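Side-chain contact in trans-isoprenyl diphosphate synthase (Caulobacter crescentus, PDB 3OYR), which probably makes octaprenyl diphosphate, the side-chain precursor of isoprenoid quinones, by adding isopentenyl units to farnesyl diphosphate: residues 167-170 and 171-175. Residues are numbered along the deposited sequence; the frame is centred on the assembly and turned at random.
Sequences EVLQ and LMRSH
Leu171, Met172, Arg173 and Ser174 each give their backbone N-H to the carbonyl four residues back, on Glu167, Val168, Leu169 and Gln170, near the end of helix 150-173. Met172 N lies 2.8 Å from Val168 O in a fairly straight bond, whereas the bond from Arg173 N to Leu169 O is bent to 133° at the hydrogen, and Arg173 N also makes a weak bond to Gln170 O. That oxygen accepts Ser174 N at 2.8 Å and meets the edge of the His175 ring, with CD2 at 3.4 Å, as the chain leaves the helix.

Gln170 holds CG anti to its backbone N (chi1 180°), which lays CG alongside Ser174, 3.6 Å from its CB. A small serine suits this buried place, where Ile187 and Leu179 also touch it. Beyond CG the glutamine runs out extended, and its OE1 accepts a hydrogen bond from Lys191 of helix 181-206. Helix 150-173 is part of the all-helical isoprenoid synthase fold, and on it the side chain of Glu167 nears calcium-binding Asp105 of the DDxxD motif and a bound dimethylallyl diphosphate.

On the more open side, Leu169 CD1 reaches the aliphatic stem of Arg173, 4.0 Å from CG; the long arginine can offer methylenes here while its guanidinium group extends beyond the leucine. Val168 CG1 lies 4.3 Å from Met172 CG; Val168 also packs on Leu131 of the second subunit and Met172 on its Ile52.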
ATOM      1  N   GLU B 167       5.235 -10.592   4.826  1.00 27.15           N
ATOM      2  CA  GLU B 167       5.183  -9.861   6.090  1.00 29.36           C
ATOM      3  C   GLU B 167       4.149 -10.443   7.049  1.00 29.87           C
ATOM      4  O   GLU B 167       4.371 -10.499   8.266  1.00 31.08           O
ATOM      5  CB  GLU B 167       4.862  -8.395   5.825  1.00 34.27           C
ATOM      6  CG  GLU B 167       6.010  -7.587   5.164  1.00 38.26           C
ATOM      7  CD  GLU B 167       6.949  -6.980   6.187  1.00 51.28           C
ATOM      8  OE1 GLU B 167       7.698  -7.737   6.847  1.00 53.14           O
ATOM      9  OE2 GLU B 167       6.935  -5.739   6.326  1.00 46.97           O
ATOM     10  N   VAL B 168       3.006 -10.857   6.503  1.00 28.15           N
ATOM     11  CA  VAL B 168       2.011 -11.557   7.289  1.00 31.17           C
ATOM     12  C   VAL B 168       2.565 -12.897   7.791  1.00 35.12           C
ATOM     13  O   VAL B 168       2.406 -13.221   8.970  1.00 41.04           O
ATOM     14  CB  VAL B 168       0.675 -11.711   6.516  1.00 30.09           C
ATOM     15  CG1 VAL B 168      -0.308 -12.564   7.274  1.00 26.26           C
ATOM     16  CG2 VAL B 168       0.055 -10.376   6.301  1.00 26.76           C
ATOM     17  N   LEU B 169       3.251 -13.639   6.910  1.00 32.60           N
ATOM     18  CA  LEU B 169       3.830 -14.936   7.248  1.00 32.23           C
ATOM     19  C   LEU B 169       4.829 -14.787   8.373  1.00 36.52           C
ATOM     20  O   LEU B 169       4.847 -15.603   9.291  1.00 40.01           O
ATOM     21  CB  LEU B 169       4.523 -15.597   6.044  1.00 30.69           C
ATOM     22  CG  LEU B 169       5.050 -17.041   6.200  1.00 32.20           C
ATOM     23  CD1 LEU B 169       4.028 -17.997   6.870  1.00 26.36           C
ATOM     24  CD2 LEU B 169       5.495 -17.595   4.820  1.00 29.86           C
ATOM     25  N   GLN B 170       5.648 -13.744   8.291  1.00 31.39           N
ATOM     26  CA  GLN B 170       6.564 -13.393   9.353  1.00 34.75           C
ATOM     27  C   GLN B 170       5.829 -13.030  10.654  1.00 37.57           C
ATOM     28  O   GLN B 170       6.180 -13.530  11.723  1.00 38.62           O
ATOM     29  CB  GLN B 170       7.449 -12.249   8.901  1.00 30.06           C
ATOM     30  CG  GLN B 170       8.429 -11.820   9.952  1.00 30.43           C
ATOM     31  CD  GLN B 170       9.268 -10.678   9.482  1.00 42.67           C
ATOM     32  OE1 GLN B 170      10.403 -10.872   9.075  1.00 45.06           O
ATOM     33  NE2 GLN B 170       8.706  -9.473   9.509  1.00 46.31           N
ATOM     34  N   LEU B 171       4.800 -12.188  10.559  1.00 41.00           N
ATOM     35  CA  LEU B 171       3.984 -11.826  11.730  1.00 43.58           C
ATOM     36  C   LEU B 171       3.414 -13.059  12.443  1.00 44.29           C
ATOM     37  O   LEU B 171       3.465 -13.146  13.669  1.00 48.81           O
ATOM     38  CB  LEU B 171       2.855 -10.854  11.347  1.00 37.54           C
ATOM     39  CG  LEU B 171       2.011 -10.248  12.482  1.00 43.94           C
ATOM     40  CD1 LEU B 171       2.851  -9.375  13.420  1.00 56.66           C
ATOM     41  CD2 LEU B 171       0.843  -9.447  11.925  1.00 41.55           C
ATOM     42  N   MET B 172       2.901 -14.008  11.661  1.00 42.55           N
ATOM     43  CA  MET B 172       2.317 -15.242  12.190  1.00 48.73           C
ATOM     44  C   MET B 172       3.336 -16.280  12.675  1.00 49.18           C
ATOM     45  O   MET B 172       3.084 -16.985  13.645  1.00 48.44           O
ATOM     46  CB  MET B 172       1.381 -15.904  11.162  1.00 49.64           C
ATOM     47  CG  MET B 172       0.149 -15.081  10.741  1.00 52.83           C
ATOM     48  SD  MET B 172      -0.764 -14.203  12.043  1.00 60.61           S
ATOM     49  CE  MET B 172      -1.341 -15.558  13.061  1.00 56.51           C
ATOM     50  N   ARG B 173       4.477 -16.383  12.003  1.00 46.23           N
ATOM     51  CA  ARG B 173       5.328 -17.542  12.218  1.00 47.38           C
ATOM     52  C   ARG B 173       6.724 -17.256  12.738  1.00 49.67           C
ATOM     53  O   ARG B 173       7.379 -18.165  13.253  1.00 55.01           O
ATOM     54  CB  ARG B 173       5.390 -18.422  10.969  1.00 48.15           C
ATOM     55  CG  ARG B 173       4.109 -19.201  10.726  1.00 56.75           C
ATOM     56  CD  ARG B 173       4.410 -20.517  10.062  1.00 74.42           C
ATOM     57  NE  ARG B 173       3.741 -21.621  10.746  1.00 86.45           N
ATOM     58  CZ  ARG B 173       3.852 -22.903  10.404  1.00 92.54           C
ATOM     59  NH1 ARG B 173       4.608 -23.264   9.372  1.00 94.90           N
ATOM     60  NH2 ARG B 173       3.200 -23.829  11.097  1.00 91.63           N
ATOM     61  N   SER B 174       7.183 -16.010  12.633  1.00 47.76           N
ATOM     62  CA  SER B 174       8.559 -15.708  13.047  1.00 51.63           C
ATOM     63  C   SER B 174       8.696 -15.487  14.548  1.00 47.80           C
ATOM     64  O   SER B 174       9.804 -15.310  15.040  1.00 49.78           O
ATOM     65  CB  SER B 174       9.142 -14.509  12.291  1.00 50.27           C
ATOM     66  OG  SER B 174       9.646 -14.886  11.025  1.00 56.56           O
ATOM     67  N   HIS B 175       7.582 -15.515  15.268  1.00 48.56           N
ATOM     68  CA  HIS B 175       7.590 -15.148  16.683  1.00 53.10           C
ATOM     69  C   HIS B 175       7.536 -16.335  17.644  1.00 57.08           C
ATOM     70  O   HIS B 175       7.026 -16.219  18.756  1.00 58.29           O
ATOM     71  CB  HIS B 175       6.489 -14.116  16.954  1.00 51.85           C
ATOM     72  CG  HIS B 175       6.719 -12.821  16.239  1.00 50.01           C
ATOM     73  ND1 HIS B 175       7.351 -11.748  16.830  1.00 56.83           N
ATOM     74  CD2 HIS B 175       6.457 -12.449  14.963  1.00 49.57           C
ATOM     75  CE1 HIS B 175       7.440 -10.758  15.957  1.00 54.98           C
ATOM     76  NE2 HIS B 175       6.905 -11.158  14.816  1.00 50.56           N
TER